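PDB 2OKX: rhamnosidase B from Bacillus sp., which hydrolyses terminal alpha-L-rhamnose residues from rhamnosides as a family 78 glycoside hydrolase, probably with inversion at the anomeric carbon. Local coordinates for residues Tyr242-Val246 with Tyr364-Pro368; Ile249-Ser255 with Leu294-Leu300; Leu337-Phe343 with Trp383-Phe387; Phe398-Val402 with Gln477-Gly481. The contacts are given in a common frame with arbitrary orientation. Residue numbers count along the deposited sequence, not the author numbering.

Contact 1 of 4, residues Tyr242-Val246 with Tyr364-Pro368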
loop_
_atom_site.group_PDB
_atom_site.type_symbol
_atom_site.label_atom_id
_atom_site.label_comp_id
_atom_site.label_asym_id
_atom_site.label_seq_id
_atom_site.Cartn_x
_atom_site.Cartn_y
_atom_site.Cartn_z
ATOM N N TYR A 242 24.308 0.977 2.847
ATOM C CA TYR A 242 25.467 0.103 2.844
ATOM C C TYR A 242 26.426 0.523 1.756
ATOM O O TYR A 242 26.037 1.145 0.767
ATOM C CB TYR A 242 25.067 -1.372 2.659
ATOM C CG TYR A 242 24.034 -1.635 1.587
ATOM C CD1 TYR A 242 22.704 -1.899 1.925
ATOM C CD2 TYR A 242 24.379 -1.615 0.234
ATOM C CE1 TYR A 242 21.740 -2.136 0.940
ATOM C CE2 TYR A 242 23.424 -1.849 -0.755
ATOM C CZ TYR A 242 22.106 -2.106 -0.392
ATOM O OH TYR A 242 21.158 -2.326 -1.370
ATOM N N CYS A 243 27.693 0.183 1.957
ATOM C CA CYS A 243 28.746 0.513 1.016
ATOM C C CYS A 243 29.387 -0.790 0.554
ATOM O O CYS A 243 29.806 -1.602 1.373
ATOM C CB CYS A 243 29.790 1.390 1.710
ATOM S SG CYS A 243 31.184 1.851 0.672
ATOM N N GLY A 244 29.454 -0.992 -0.755
ATOM C CA GLY A 244 30.045 -2.212 -1.268
ATOM C C GLY A 244 29.708 -2.468 -2.721
ATOM O O GLY A 244 29.159 -1.600 -3.406
ATOM N N TYR A 245 30.036 -3.666 -3.193
ATOM C CA TYR A 245 29.777 -4.035 -4.581
ATOM C C TYR A 245 29.178 -5.424 -4.706
ATOM O O TYR A 245 29.150 -6.201 -3.753
ATOM C CB TYR A 245 31.070 -4.068 -5.404
ATOM C CG TYR A 245 31.944 -2.845 -5.347
ATOM C CD1 TYR A 245 32.796 -2.618 -4.267
ATOM C CD2 TYR A 245 31.943 -1.926 -6.394
ATOM C CE1 TYR A 245 33.631 -1.501 -4.235
ATOM C CE2 TYR A 245 32.770 -0.809 -6.372
ATOM C CZ TYR A 245 33.609 -0.604 -5.292
ATOM O OH TYR A 245 34.415 0.509 -5.275
ATOM N N VAL A 246 28.696 -5.718 -5.905
ATOM C CA VAL A 246 28.194 -7.040 -6.231
ATOM C C VAL A 246 29.255 -7.479 -7.224
ATOM O O VAL A 246 29.639 -6.701 -8.097
ATOM C CB VAL A 246 26.831 -7.010 -6.948
ATOM C CG1 VAL A 246 26.591 -8.348 -7.650
ATOM C CG2 VAL A 246 25.723 -6.755 -5.940
ATOM N N TYR A 364 37.298 0.455 -0.440
ATOM C CA TYR A 364 36.157 0.701 -1.308
ATOM C C TYR A 364 36.567 1.600 -2.470
ATOM O O TYR A 364 36.180 1.366 -3.612
ATOM C CB TYR A 364 35.019 1.357 -0.516
ATOM C CG TYR A 364 33.952 1.993 -1.386
ATOM C CD1 TYR A 364 33.808 3.381 -1.444
ATOM C CD2 TYR A 364 33.097 1.209 -2.161
ATOM C CE1 TYR A 364 32.839 3.975 -2.254
ATOM C CE2 TYR A 364 32.126 1.791 -2.974
ATOM C CZ TYR A 364 32.002 3.172 -3.017
ATOM O OH TYR A 364 31.043 3.746 -3.820
ATOM N N ARG A 365 37.374 2.615 -2.174
ATOM C CA ARG A 365 37.826 3.566 -3.191
ATOM C C ARG A 365 38.861 3.033 -4.178
ATOM O O ARG A 365 38.877 3.430 -5.342
ATOM C CB ARG A 365 38.385 4.821 -2.516
ATOM C CG ARG A 365 37.344 5.668 -1.807
ATOM C CD ARG A 365 36.369 6.285 -2.795
ATOM N NE ARG A 365 35.360 7.101 -2.122
ATOM C CZ ARG A 365 34.432 7.816 -2.751
ATOM N NH1 ARG A 365 34.381 7.820 -4.077
ATOM N NH2 ARG A 365 33.558 8.532 -2.055
ATOM N N ALA A 366 39.729 2.143 -3.717
ATOM C CA ALA A 366 40.773 1.596 -4.580
ATOM C C ALA A 366 40.345 0.342 -5.330
ATOM O O ALA A 366 40.670 0.168 -6.503
ATOM C CB ALA A 366 42.017 1.294 -3.751
ATOM N N LEU A 367 39.604 -0.518 -4.639
ATOM C CA LEU A 367 39.147 -1.795 -5.176
ATOM C C LEU A 367 38.806 -1.906 -6.659
ATOM O O LEU A 367 39.388 -2.730 -7.370
ATOM C CB LEU A 367 37.968 -2.309 -4.348
ATOM C CG LEU A 367 37.428 -3.697 -4.694
ATOM C CD1 LEU A 367 38.562 -4.665 -4.964
ATOM C CD2 LEU A 367 36.570 -4.186 -3.543
ATOM N N PRO A 368 37.866 -1.086 -7.155
ATOM C CA PRO A 368 37.513 -1.181 -8.576
ATOM C C PRO A 368 38.709 -1.332 -9.512
ATOM O O PRO A 368 38.869 -2.359 -10.173
ATOM C CB PRO A 368 36.743 0.111 -8.822
ATOM C CG PRO A 368 36.077 0.342 -7.517
ATOM C CD PRO A 368 37.195 0.066 -6.532
#
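Start with Y364: its CA-to-CB bond runs sideways, and the t rotamer (chi1 164°) brings the ring end nearer the strand. C243, also t, has its CB toward the helix: SG sits 3.5 Å from the centroid of the Y364 ring and only 14° off the ring normal, a sulfur-aromatic contact over the face. Two residues on, Y245 takes the m rotamer and reaches out to the helix, where its OH donates a hydrogen bond to Y364 O at 2.6 Å, although the hydroxyl is modelled too tightly for its position to be fully trusted. Helix 362-370 packs here on the sheet that contains strand 240-252, in domain D2 of the rhamnosidase. The two tyrosine rings meet obliquely, with centroids 5.3 Å apart and planes at 37°. L367 brings CD2 to 4.0 Å from Y245 CE1, and P368 CG approaches Y245 CZ at 3.5 Å. The OH of Y364 is hydrogen-bonded to D304 on the neighbouring strand 297-309.

Contact 2 of 4, residues Ile249-Ser255 with Leu294-Leu300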
loop_
_atom_site.group_PDB
_atom_site.type_symbol
_atom_site.label_atom_id
_atom_site.label_comp_id
_atom_site.label_asym_id
_atom_site.label_seq_id
_atom_site.Cartn_x
_atom_site.Cartn_y
_atom_site.Cartn_z
ATOM N N ILE A 249 32.143 -13.433 -11.870
ATOM C CA ILE A 249 33.077 -13.683 -12.958
ATOM C C ILE A 249 32.279 -14.121 -14.176
ATOM O O ILE A 249 31.588 -15.140 -14.141
ATOM C CB ILE A 249 34.083 -14.797 -12.603
ATOM C CG1 ILE A 249 34.875 -14.410 -11.354
ATOM C CG2 ILE A 249 35.027 -15.033 -13.773
ATOM C CD1 ILE A 249 35.711 -13.162 -11.530
ATOM N N LEU A 250 32.369 -13.341 -15.246
ATOM C CA LEU A 250 31.670 -13.637 -16.488
ATOM C C LEU A 250 32.637 -14.331 -17.438
ATOM O O LEU A 250 33.647 -13.750 -17.829
ATOM C CB LEU A 250 31.165 -12.341 -17.128
ATOM C CG LEU A 250 30.589 -12.430 -18.542
ATOM C CD1 LEU A 250 29.374 -13.334 -18.546
ATOM C CD2 LEU A 250 30.219 -11.037 -19.033
ATOM N N THR A 251 32.325 -15.568 -17.810
ATOM C CA THR A 251 33.186 -16.325 -18.711
ATOM C C THR A 251 32.513 -16.587 -20.049
ATOM O O THR A 251 31.440 -17.191 -20.108
ATOM C CB THR A 251 33.578 -17.684 -18.102
ATOM O OG1 THR A 251 34.174 -17.480 -16.817
ATOM C CG2 THR A 251 34.574 -18.400 -19.000
ATOM N N LEU A 252 33.152 -16.123 -21.119
ATOM C CA LEU A 252 32.639 -16.317 -22.470
ATOM C C LEU A 252 33.393 -17.446 -23.162
ATOM O O LEU A 252 34.624 -17.438 -23.209
ATOM C CB LEU A 252 32.793 -15.040 -23.296
ATOM C CG LEU A 252 31.757 -13.932 -23.113
ATOM C CD1 LEU A 252 32.047 -12.806 -24.093
ATOM C CD2 LEU A 252 30.364 -14.491 -23.359
ATOM N N GLU A 253 32.654 -18.412 -23.698
ATOM C CA GLU A 253 33.271 -19.533 -24.396
ATOM C C GLU A 253 33.938 -19.010 -25.661
ATOM O O GLU A 253 34.993 -19.495 -26.066
ATOM C CB GLU A 253 32.218 -20.579 -24.760
ATOM C CG GLU A 253 31.468 -21.145 -23.566
ATOM C CD GLU A 253 30.496 -22.244 -23.955
ATOM O OE1 GLU A 253 29.790 -22.760 -23.061
ATOM O OE2 GLU A 253 30.440 -22.591 -25.156
ATOM N N THR A 254 33.313 -18.014 -26.279
ATOM C CA THR A 254 33.838 -17.407 -27.495
ATOM C C THR A 254 33.605 -15.904 -27.460
ATOM O O THR A 254 32.747 -15.417 -26.722
ATOM C CB THR A 254 33.158 -17.985 -28.757
ATOM O OG1 THR A 254 31.741 -17.791 -28.675
ATOM C CG2 THR A 254 33.457 -19.471 -28.888
ATOM N N SER A 255 34.371 -15.172 -28.259
ATOM C CA SER A 255 34.250 -13.723 -28.320
ATOM C C SER A 255 32.834 -13.309 -28.712
ATOM O O SER A 255 32.201 -13.962 -29.540
ATOM C CB SER A 255 35.247 -13.162 -29.334
ATOM O OG SER A 255 35.133 -11.754 -29.435
ATOM N N LEU A 294 33.262 -7.990 -25.644
ATOM C CA LEU A 294 34.306 -8.790 -25.021
ATOM C C LEU A 294 34.933 -9.859 -25.908
ATOM O O LEU A 294 34.400 -10.216 -26.960
ATOM C CB LEU A 294 33.743 -9.465 -23.768
ATOM C CG LEU A 294 32.981 -8.566 -22.791
ATOM C CD1 LEU A 294 32.376 -9.415 -21.685
ATOM C CD2 LEU A 294 33.915 -7.517 -22.217
ATOM N N ALA A 295 36.079 -10.360 -25.459
ATOM C CA ALA A 295 36.798 -11.417 -26.151
ATOM C C ALA A 295 36.591 -12.648 -25.283
ATOM O O ALA A 295 36.233 -12.524 -24.111
ATOM C CB ALA A 295 38.277 -11.081 -26.244
ATOM N N ALA A 296 36.803 -13.832 -25.849
ATOM C CA ALA A 296 36.626 -15.065 -25.094
ATOM C C ALA A 296 37.463 -15.025 -23.821
ATOM O O ALA A 296 38.501 -14.367 -23.775
ATOM C CB ALA A 296 37.025 -16.264 -25.948
ATOM N N GLY A 297 37.008 -15.724 -22.787
ATOM C CA GLY A 297 37.751 -15.744 -21.540
ATOM C C GLY A 297 36.956 -15.290 -20.332
ATOM O O GLY A 297 35.730 -15.161 -20.383
ATOM N N GLU A 298 37.662 -15.042 -19.236
ATOM C CA GLU A 298 37.029 -14.611 -18.003
ATOM C C GLU A 298 37.095 -13.101 -17.814
ATOM O O GLU A 298 38.073 -12.460 -18.196
ATOM C CB GLU A 298 37.686 -15.306 -16.812
ATOM C CG GLU A 298 37.488 -16.808 -16.802
ATOM C CD GLU A 298 38.029 -17.460 -15.546
ATOM O OE1 GLU A 298 37.813 -18.677 -15.373
ATOM O OE2 GLU A 298 38.670 -16.759 -14.734
ATOM N N HIS A 299 36.038 -12.543 -17.231
ATOM C CA HIS A 299 35.967 -11.110 -16.971
ATOM C C HIS A 299 35.322 -10.866 -15.616
ATOM O O HIS A 299 34.291 -11.461 -15.293
ATOM C CB HIS A 299 35.148 -10.393 -18.045
ATOM C CG HIS A 299 35.670 -10.578 -19.435
ATOM N ND1 HIS A 299 35.409 -11.705 -20.183
ATOM C CD2 HIS A 299 36.433 -9.776 -20.214
ATOM C CE1 HIS A 299 35.986 -11.588 -21.366
ATOM N NE2 HIS A 299 36.615 -10.427 -21.410
ATOM N N LEU A 300 35.935 -9.993 -14.824
ATOM C CA LEU A 300 35.411 -9.671 -13.508
ATOM C C LEU A 300 34.489 -8.468 -13.637
ATOM O O LEU A 300 34.908 -7.400 -14.087
ATOM C CB LEU A 300 36.557 -9.354 -12.539
ATOM C CG LEU A 300 36.191 -8.937 -11.109
ATOM C CD1 LEU A 300 35.351 -10.013 -10.441
ATOM C CD2 LEU A 300 37.468 -8.696 -10.311
#
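L294 opens the second segment with its carbonyl taken by the hydroxyl of S255, S255 OG donating to L294 O at 3.0 Å. Its side chain meets two leucines of the other strand, L294 CD1 lying 3.8 Å from L250 CD2 and L294 CB 3.8 Å from L252 CD1. A296 then lays CB against T254 CA at 3.7 Å. At G297 the antiparallel ladder begins: G297 N donates to L252 O (3.0 Å) and L252 N to G297 O (2.8 Å). G297 itself, at phi/psi 124/-167, would press a CB against the preceding carbonyl O. E298 faces T251 in a non-hydrogen-bonded pair, E298 CG 3.4 Å from T251 OG1, while its carboxylate forms a salt bridge with R327. H299 pairs with L250 through L250 N to H299 O and H299 N to L250 O, both 2.7 Å. L300 closes the run beside I249, their CD1 atoms 3.4 Å apart. The short strand axes approach to 4.5 Å at 156°. Here the chain passes between two sheets of domain D2: 240-252, flanked also by 324-327, and 297-309 share one, 256-262 and 288-294 the other, whose V258 packs on L250, L252 and L294.

Contact 3 of 4, residues Leu337-Phe343 with Trp383-Phe387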
loop_
_atom_site.group_PDB
_atom_site.type_symbol
_atom_site.label_atom_id
_atom_site.label_comp_id
_atom_site.label_asym_id
_atom_site.label_seq_id
_atom_site.Cartn_x
_atom_site.Cartn_y
_atom_site.Cartn_z
ATOM N N LEU A 337 27.085 -15.152 -7.632
ATOM C CA LEU A 337 27.452 -13.779 -7.313
ATOM C C LEU A 337 28.002 -13.721 -5.900
ATOM O O LEU A 337 27.736 -14.598 -5.079
ATOM C CB LEU A 337 26.230 -12.849 -7.393
ATOM C CG LEU A 337 25.420 -12.772 -8.687
ATOM C CD1 LEU A 337 24.232 -11.845 -8.491
ATOM C CD2 LEU A 337 26.294 -12.272 -9.809
ATOM N N ALA A 338 28.771 -12.677 -5.629
ATOM C CA ALA A 338 29.340 -12.454 -4.310
ATOM C C ALA A 338 29.243 -10.958 -4.057
ATOM O O ALA A 338 29.104 -10.177 -4.995
ATOM C CB ALA A 338 30.797 -12.895 -4.281
ATOM N N THR A 339 29.293 -10.556 -2.796
ATOM C CA THR A 339 29.247 -9.138 -2.492
ATOM C C THR A 339 30.546 -8.772 -1.793
ATOM O O THR A 339 31.137 -9.597 -1.098
ATOM C CB THR A 339 28.041 -8.771 -1.603
ATOM O OG1 THR A 339 28.072 -9.538 -0.396
ATOM C CG2 THR A 339 26.742 -9.047 -2.345
ATOM N N ILE A 340 30.998 -7.543 -2.007
ATOM C CA ILE A 340 32.230 -7.060 -1.402
ATOM C C ILE A 340 31.882 -5.946 -0.423
ATOM O O ILE A 340 31.388 -4.890 -0.821
ATOM C CB ILE A 340 33.188 -6.520 -2.476
ATOM C CG1 ILE A 340 33.340 -7.553 -3.594
ATOM C CG2 ILE A 340 34.547 -6.217 -1.853
ATOM C CD1 ILE A 340 34.212 -7.097 -4.747
ATOM N N GLY A 341 32.145 -6.194 0.857
ATOM C CA GLY A 341 31.837 -5.230 1.898
ATOM C C GLY A 341 31.534 -6.012 3.163
ATOM O O GLY A 341 31.992 -7.148 3.296
ATOM N N THR A 342 30.764 -5.448 4.087
ATOM C CA THR A 342 30.180 -4.118 3.965
ATOM C C THR A 342 31.150 -3.100 4.570
ATOM O O THR A 342 31.361 -3.088 5.779
ATOM C CB THR A 342 28.839 -4.074 4.718
ATOM O OG1 THR A 342 28.030 -5.179 4.292
ATOM C CG2 THR A 342 28.107 -2.769 4.448
ATOM N N PHE A 343 31.726 -2.247 3.729
ATOM C CA PHE A 343 32.700 -1.261 4.183
ATOM C C PHE A 343 32.184 -0.325 5.267
ATOM O O PHE A 343 32.919 0.029 6.185
ATOM C CB PHE A 343 33.236 -0.459 2.995
ATOM C CG PHE A 343 33.908 -1.311 1.950
ATOM C CD1 PHE A 343 33.220 -1.708 0.806
ATOM C CD2 PHE A 343 35.215 -1.751 2.132
ATOM C CE1 PHE A 343 33.825 -2.535 -0.142
ATOM C CE2 PHE A 343 35.831 -2.577 1.193
ATOM C CZ PHE A 343 35.134 -2.970 0.052
ATOM N N TRP A 383 37.041 -9.028 2.237
ATOM C CA TRP A 383 35.792 -8.320 1.965
ATOM C C TRP A 383 34.837 -9.085 1.043
ATOM O O TRP A 383 33.652 -8.766 0.975
ATOM C CB TRP A 383 36.083 -6.951 1.348
ATOM C CG TRP A 383 36.771 -5.985 2.267
ATOM C CD1 TRP A 383 38.070 -5.567 2.195
ATOM C CD2 TRP A 383 36.188 -5.292 3.378
ATOM N NE1 TRP A 383 38.330 -4.655 3.188
ATOM C CE2 TRP A 383 37.193 -4.467 3.930
ATOM C CE3 TRP A 383 34.912 -5.287 3.962
ATOM C CZ2 TRP A 383 36.963 -3.643 5.039
ATOM C CZ3 TRP A 383 34.684 -4.468 5.066
ATOM C CH2 TRP A 383 35.705 -3.657 5.591
ATOM N N VAL A 384 35.355 -10.087 0.337
ATOM C CA VAL A 384 34.544 -10.878 -0.588
ATOM C C VAL A 384 33.729 -11.932 0.157
ATOM O O VAL A 384 34.287 -12.868 0.732
ATOM C CB VAL A 384 35.438 -11.567 -1.631
ATOM C CG1 VAL A 384 34.586 -12.186 -2.733
ATOM C CG2 VAL A 384 36.412 -10.558 -2.212
ATOM N N LYS A 385 32.405 -11.780 0.133
ATOM C CA LYS A 385 31.509 -12.698 0.832
ATOM C C LYS A 385 30.545 -13.431 -0.104
ATOM O O LYS A 385 30.165 -12.914 -1.153
ATOM C CB LYS A 385 30.670 -11.928 1.854
ATOM C CG LYS A 385 31.395 -10.808 2.587
ATOM C CD LYS A 385 32.302 -11.326 3.683
ATOM C CE LYS A 385 32.866 -10.167 4.493
ATOM N NZ LYS A 385 31.770 -9.328 5.067
ATOM N N PRO A 386 30.135 -14.650 0.271
ATOM C CA PRO A 386 29.203 -15.387 -0.583
ATOM C C PRO A 386 27.817 -14.760 -0.425
ATOM O O PRO A 386 27.539 -14.113 0.586
ATOM C CB PRO A 386 29.268 -16.802 -0.019
ATOM C CG PRO A 386 29.489 -16.556 1.436
ATOM C CD PRO A 386 30.538 -15.462 1.432
ATOM N N PHE A 387 26.960 -14.946 -1.423
ATOM C CA PHE A 387 25.608 -14.393 -1.392
ATOM C C PHE A 387 24.669 -15.389 -0.721
ATOM O O PHE A 387 24.564 -16.527 -1.165
ATOM C CB PHE A 387 25.131 -14.125 -2.817
ATOM C CG PHE A 387 24.164 -12.982 -2.926
ATOM C CD1 PHE A 387 24.572 -11.764 -3.462
ATOM C CD2 PHE A 387 22.857 -13.113 -2.470
ATOM C CE1 PHE A 387 23.690 -10.685 -3.543
ATOM C CE2 PHE A 387 21.965 -12.042 -2.544
ATOM C CZ PHE A 387 22.383 -10.825 -3.082
HETATM O O HOH W 1 27.573 -16.660 -3.347
HETATM O O HOH W 2 28.888 -7.872 3.880
#
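Two backbone bonds hold T339 and K385 together as a hydrogen-bonded antiparallel pair: K385 N donates to T339 O at 2.8 Å and T339 N to K385 O at 3.0 Å. G341 N adds a third, to W383 O at 3.0 Å, and the K385 side chain curls back along the strand so that NZ reaches G341 O at 2.8 Å. At the far end a water bridges the chains, donating to L337 O (2.7 Å) and accepting from F387 N (2.6 Å). The peptide before T342 is cis, and F343 comes round to W383. F343 CE2 lies over a face of the indole, 3.5 Å from W383 CD2, the F343 ring and the six-membered ring of W383 meeting obliquely with planes at 37°. I340 CG2 packs on W383 CB at 3.6 Å, A338 CB on V384 CG1 at 4.2 Å, and T339 CG2 lies 3.7 Å from F387 CD1. The W383 NE1 end is hydrogen-bonded to D363. The pair belongs to a beta-sheet of domain D2, in which 338-340 lies between 384-386 and strand 240-252, while L367 of helix 362-370 packs on I340 and F343.

Contact 4 of 4, residues Phe398-Val402 with Gln477-Gly481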
loop_
_atom_site.group_PDB
_atom_site.type_symbol
_atom_site.label_atom_id
_atom_site.label_comp_id
_atom_site.label_asym_id
_atom_site.label_seq_id
_atom_site.Cartn_x
_atom_site.Cartn_y
_atom_site.Cartn_z
ATOM N N PHE A 398 9.660 -10.172 -12.738
ATOM C CA PHE A 398 9.739 -8.733 -12.980
ATOM C C PHE A 398 10.823 -8.384 -14.000
ATOM O O PHE A 398 10.556 -7.730 -15.009
ATOM C CB PHE A 398 10.000 -7.987 -11.664
ATOM C CG PHE A 398 9.985 -6.486 -11.800
ATOM C CD1 PHE A 398 8.781 -5.793 -11.924
ATOM C CD2 PHE A 398 11.175 -5.766 -11.810
ATOM C CE1 PHE A 398 8.765 -4.401 -12.056
ATOM C CE2 PHE A 398 11.173 -4.374 -11.942
ATOM C CZ PHE A 398 9.963 -3.689 -12.064
ATOM N N GLY A 399 12.050 -8.824 -13.736
ATOM C CA GLY A 399 13.144 -8.530 -14.644
ATOM C C GLY A 399 12.901 -9.064 -16.038
ATOM O O GLY A 399 13.296 -8.444 -17.025
ATOM N N SER A 400 12.247 -10.220 -16.114
ATOM C CA SER A 400 11.938 -10.862 -17.386
ATOM C C SER A 400 10.865 -10.097 -18.164
ATOM O O SER A 400 10.697 -10.303 -19.368
ATOM C CB SER A 400 11.473 -12.303 -17.149
ATOM O OG SER A 400 12.486 -13.081 -16.529
ATOM N N ASN A 401 10.133 -9.223 -17.475
ATOM C CA ASN A 401 9.100 -8.421 -18.125
ATOM C C ASN A 401 9.608 -7.028 -18.478
ATOM O O ASN A 401 9.247 -6.474 -19.517
ATOM C CB ASN A 401 7.859 -8.317 -17.229
ATOM C CG ASN A 401 6.821 -9.363 -17.566
ATOM O OD1 ASN A 401 6.130 -9.260 -18.582
ATOM N ND2 ASN A 401 6.712 -10.386 -16.726
ATOM N N VAL A 402 10.446 -6.462 -17.612
ATOM C CA VAL A 402 11.006 -5.140 -17.858
ATOM C C VAL A 402 11.953 -5.197 -19.049
ATOM O O VAL A 402 11.969 -4.296 -19.882
ATOM C CB VAL A 402 11.762 -4.617 -16.624
ATOM C CG1 VAL A 402 12.496 -3.322 -16.962
ATOM C CG2 VAL A 402 10.773 -4.382 -15.495
ATOM N N GLN A 477 3.994 1.277 -17.922
ATOM C CA GLN A 477 4.611 1.872 -16.741
ATOM C C GLN A 477 4.908 0.718 -15.796
ATOM O O GLN A 477 4.012 0.215 -15.116
ATOM C CB GLN A 477 3.679 2.878 -16.046
ATOM C CG GLN A 477 4.367 3.602 -14.896
ATOM C CD GLN A 477 3.483 4.625 -14.199
ATOM O OE1 GLN A 477 2.600 5.224 -14.812
ATOM N NE2 GLN A 477 3.744 4.846 -12.914
ATOM N N HIS A 478 6.162 0.278 -15.764
ATOM C CA HIS A 478 6.528 -0.824 -14.887
ATOM C C HIS A 478 6.519 -0.395 -13.432
ATOM O O HIS A 478 6.809 0.757 -13.115
ATOM C CB HIS A 478 7.894 -1.389 -15.282
ATOM C CG HIS A 478 7.860 -2.151 -16.568
ATOM N ND1 HIS A 478 8.418 -1.674 -17.733
ATOM C CD2 HIS A 478 7.274 -3.327 -16.886
ATOM C CE1 HIS A 478 8.176 -2.526 -18.714
ATOM N NE2 HIS A 478 7.483 -3.536 -18.226
ATOM N N THR A 479 6.173 -1.331 -12.551
ATOM C CA THR A 479 6.103 -1.044 -11.131
ATOM C C THR A 479 7.474 -1.115 -10.454
ATOM O O THR A 479 7.684 -1.914 -9.543
ATOM C CB THR A 479 5.115 -2.014 -10.429
ATOM O OG1 THR A 479 5.546 -3.366 -10.611
ATOM C CG2 THR A 479 3.719 -1.874 -11.029
ATOM N N TYR A 480 8.404 -0.274 -10.906
ATOM C CA TYR A 480 9.751 -0.239 -10.328
ATOM C C TYR A 480 9.605 -0.112 -8.819
ATOM O O TYR A 480 8.887 0.766 -8.336
ATOM C CB TYR A 480 10.540 0.961 -10.860
ATOM C CG TYR A 480 10.636 1.023 -12.365
ATOM C CD1 TYR A 480 11.376 0.080 -13.082
ATOM C CD2 TYR A 480 9.967 2.015 -13.077
ATOM C CE1 TYR A 480 11.445 0.126 -14.473
ATOM C CE2 TYR A 480 10.027 2.070 -14.461
ATOM C CZ TYR A 480 10.765 1.125 -15.155
ATOM O OH TYR A 480 10.809 1.187 -16.530
ATOM N N GLY A 481 10.283 -0.988 -8.082
ATOM C CA GLY A 481 10.199 -0.964 -6.632
ATOM C C GLY A 481 9.151 -1.935 -6.117
ATOM O O GLY A 481 8.964 -2.087 -4.904
#
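This contact belongs to a junction between a short helix, 397-402, and the loop joining strands 475-477 and 485-489, the loop falling within the concanavalin-like part of the enzyme. The fit is made mostly by side chains in van der Waals contact. V402 CG2 sits over the face of the H478 imidazole, 4.0 Å from the ring centroid and 20° off its normal, a CH-pi contact, and is 3.8 Å from H478 CG. The carbonyl N401 O approaches H478 NE2 at 3.7 Å. The loop bends sharply at T479, the centre of an inverse gamma turn marked by a weak bond from Y480 N to H478 O (2.9 Å), and H478, T479 and Y480 all meet the helix. F398, one turn before V402, extends its t rotamer into this bend: F398 CE1 is 3.7 Å from T479 OG1, and F398 CZ is 3.9 Å from Y480 CA and 4.2 Å from Y480 CD1. V402 CG1 lies at the edge of the Y480 ring, 4.4 Å from Y480 CE1. The Y480 hydroxyl bonds to E287, while T479 OG1 is hydrogen-bonded to L482 O and the F398 ring also meets that of H315.

In the fold
Strand 240-252 comes first, supplying the opening segments of both contact 1 and contact 2. Contact 2 closes first, when the chain returns on strand 297-309 after 38 residues that include strands 256-262 and 288-294, and falls wholly within the longer loop that contact 1 closes when helix 362-370 arrives. Contact 3 crosses contact 1, opening at 337-343, ahead of the helix, and closing at 383-387 beyond it. Probable backbone hydrogen bonds, Y245 O to I340 N (2.9 Å) and C243 O to F343 N (3.1 Å), tie 242-246 to 337-343; the helix adds L367 CD2 on I340 CG2 (3.3 Å). Contact 4 follows in series, joining helix 397-402 to the concanavalin-like region at 477-481 after 74 residues.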